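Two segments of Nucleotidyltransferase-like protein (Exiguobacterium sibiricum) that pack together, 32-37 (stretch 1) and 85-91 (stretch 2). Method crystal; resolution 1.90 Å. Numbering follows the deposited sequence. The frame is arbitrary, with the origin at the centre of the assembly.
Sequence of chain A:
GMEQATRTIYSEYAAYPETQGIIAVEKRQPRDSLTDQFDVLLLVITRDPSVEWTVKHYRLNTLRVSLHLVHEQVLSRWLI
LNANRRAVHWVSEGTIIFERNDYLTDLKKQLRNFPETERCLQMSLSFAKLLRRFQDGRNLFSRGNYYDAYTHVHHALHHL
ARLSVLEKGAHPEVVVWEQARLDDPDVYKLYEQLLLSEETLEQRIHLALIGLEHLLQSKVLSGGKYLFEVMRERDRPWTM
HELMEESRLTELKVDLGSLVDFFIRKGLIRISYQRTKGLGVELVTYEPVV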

# COMPACT_ATOMS: atom_id res chain seq x y z
N ASP A 32 -3.69 15.47 -19.63
CA ASP A 32 -3.17 14.10 -19.63
C ASP A 32 -2.56 13.79 -18.28
O ASP A 32 -1.66 14.47 -17.81
CB ASP A 32 -2.11 13.96 -20.72
CG ASP A 32 -1.79 12.52 -21.04
OD1 ASP A 32 -2.32 11.63 -20.37
OD2 ASP A 32 -0.99 12.28 -21.97
N SER A 33 -3.09 12.76 -17.64
CA SER A 33 -2.60 12.33 -16.32
C SER A 33 -1.16 11.81 -16.44
O SER A 33 -0.39 11.84 -15.50
CB SER A 33 -3.46 11.21 -15.76
OG SER A 33 -3.50 10.13 -16.68
N LEU A 34 -0.83 11.37 -17.64
CA LEU A 34 0.50 10.81 -17.93
C LEU A 34 1.60 11.84 -17.70
O LEU A 34 2.76 11.50 -17.36
CB LEU A 34 0.59 10.34 -19.39
CG LEU A 34 1.90 9.64 -19.76
CD1 LEU A 34 1.96 8.24 -19.10
CD2 LEU A 34 2.12 9.54 -21.27
N THR A 35 1.23 13.10 -17.88
CA THR A 35 2.20 14.20 -17.82
C THR A 35 1.79 15.23 -16.79
O THR A 35 2.13 16.40 -16.90
CB THR A 35 2.40 14.87 -19.21
OG1 THR A 35 1.15 15.31 -19.71
CG2 THR A 35 2.99 13.90 -20.19
N ASP A 36 1.08 14.75 -15.78
CA ASP A 36 0.67 15.56 -14.64
C ASP A 36 -0.19 16.75 -15.02
O ASP A 36 -0.19 17.77 -14.34
CB ASP A 36 1.91 16.10 -13.92
CG ASP A 36 2.53 15.09 -12.96
OD1 ASP A 36 1.98 14.00 -12.84
OD2 ASP A 36 3.55 15.41 -12.31
N GLN A 37 -0.92 16.61 -16.12
CA GLN A 37 -1.85 17.68 -16.60
C GLN A 37 -1.07 18.89 -17.11
O GLN A 37 -1.58 20.02 -17.20
CB GLN A 37 -2.85 18.12 -15.53
CG GLN A 37 -3.98 17.08 -15.32
CD GLN A 37 -3.58 15.99 -14.33
OE1 GLN A 37 -2.85 16.24 -13.38
NE2 GLN A 37 -4.07 14.78 -14.56
N ARG A 85 3.24 1.93 -12.98
CA ARG A 85 2.93 1.71 -14.38
C ARG A 85 3.27 2.91 -15.25
O ARG A 85 3.70 2.76 -16.40
CB ARG A 85 1.45 1.30 -14.56
CG ARG A 85 1.15 -0.14 -13.99
CD ARG A 85 2.20 -1.21 -14.49
NE ARG A 85 2.01 -1.51 -15.91
CZ ARG A 85 2.82 -2.26 -16.65
NH1 ARG A 85 3.89 -2.80 -16.10
NH2 ARG A 85 2.57 -2.45 -17.93
N ARG A 86 3.09 4.09 -14.70
CA ARG A 86 3.43 5.33 -15.45
C ARG A 86 4.88 5.36 -15.79
O ARG A 86 5.26 5.69 -16.89
CB ARG A 86 3.14 6.62 -14.68
CG ARG A 86 1.83 7.20 -14.97
CD ARG A 86 1.84 8.71 -14.73
NE ARG A 86 2.45 9.05 -13.45
CZ ARG A 86 2.47 10.27 -12.92
NH1 ARG A 86 1.89 11.27 -13.56
NH2 ARG A 86 3.06 10.47 -11.75
N ALA A 87 5.70 4.98 -14.82
CA ALA A 87 7.16 5.03 -15.01
C ALA A 87 7.58 4.09 -16.12
O ALA A 87 8.46 4.41 -16.91
CB ALA A 87 7.91 4.73 -13.73
N VAL A 88 6.93 2.93 -16.19
CA VAL A 88 7.26 1.96 -17.23
C VAL A 88 7.00 2.63 -18.57
O VAL A 88 7.82 2.57 -19.48
CB VAL A 88 6.45 0.63 -17.13
CG1 VAL A 88 6.61 -0.19 -18.40
CG2 VAL A 88 6.87 -0.16 -15.91
N HIS A 89 5.87 3.31 -18.64
CA HIS A 89 5.42 4.00 -19.85
C HIS A 89 6.38 5.11 -20.22
O HIS A 89 6.73 5.29 -21.39
CB HIS A 89 4.03 4.62 -19.65
CG HIS A 89 3.42 5.18 -20.90
ND1 HIS A 89 2.18 4.80 -21.35
CD2 HIS A 89 3.90 6.07 -21.81
CE1 HIS A 89 1.91 5.43 -22.49
NE2 HIS A 89 2.94 6.21 -22.79
N TRP A 90 6.82 5.84 -19.21
CA TRP A 90 7.72 6.95 -19.44
C TRP A 90 9.02 6.47 -20.06
O TRP A 90 9.53 7.07 -21.01
CB TRP A 90 8.07 7.69 -18.14
CG TRP A 90 6.96 8.46 -17.55
CD1 TRP A 90 5.85 8.90 -18.19
CD2 TRP A 90 6.87 8.95 -16.21
NE1 TRP A 90 5.06 9.60 -17.35
CE2 TRP A 90 5.65 9.64 -16.11
CE3 TRP A 90 7.69 8.86 -15.09
CZ2 TRP A 90 5.23 10.25 -14.92
CZ3 TRP A 90 7.26 9.45 -13.90
CH2 TRP A 90 6.05 10.15 -13.83
N VAL A 91 9.58 5.42 -19.48
CA VAL A 91 10.90 4.96 -19.91
C VAL A 91 10.77 4.34 -21.27
O VAL A 91 11.65 4.48 -22.09
CB VAL A 91 11.52 3.93 -18.96
CG1 VAL A 91 12.79 3.35 -19.58
CG2 VAL A 91 11.82 4.57 -17.56
O HOH W 1 2.52 12.85 -9.85

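Asp32 does not reach the helix of stretch 2, but it accepts several bonds within the turn that does. Asp32 OD1 accepts a hydrogen bond from Leu34 N at 3.1 Å, and Asp32 O accepts from Thr35 N at 3.2 Å and Gln37 N at 2.8 Å.

Ser33 contributes its backbone rather than its hydroxyl. Arg86 NH1 donates to Ser33 O at 3.0 Å; the N-H...O angle of 137° marks a bent bond, although the oxygen lies at the guanidinium edge, near its plane. Ser33 O also takes a weak bond from Asp36 N at 3.3 Å.

Leu34 has the largest area covered by the opposing stretch, 103 Å², and uses both backbone and side chain. Leu34 O accepts from Trp90 NE1 at 3.0 Å with an angle of 151°, approaching the indole at its edge, as expected for a donor whose hydrogen lies in the ring plane. Although CA-to-CB points away from the helix, the t, p rotamer brings the end of the side chain nearer. Leu34 CD1 sits 4.0 Å from the centroid of the His89 ring and 16° off its normal, which supports a CH-pi contact over the face, and Leu34 CD1 also lies 4.0 Å from Trp90 CD1 in an apolar contact.

Thr35 points its CA-to-CB bond away and makes no contact with stretch 2. At Asp36 that bond runs sideways, yet the carboxylate reaches Arg86: Asp36 OD1 and Arg86 NH1 are 2.8 Å apart in a salt bridge, whose hydrogen bond is nearly straight at 167°. NH1 thus serves both Ser33 O and Asp36 OD1. A water bridges the pair, its O donating to Asp36 OD1 at 3.2 Å and accepting from Arg86 NH2 at 3.1 Å.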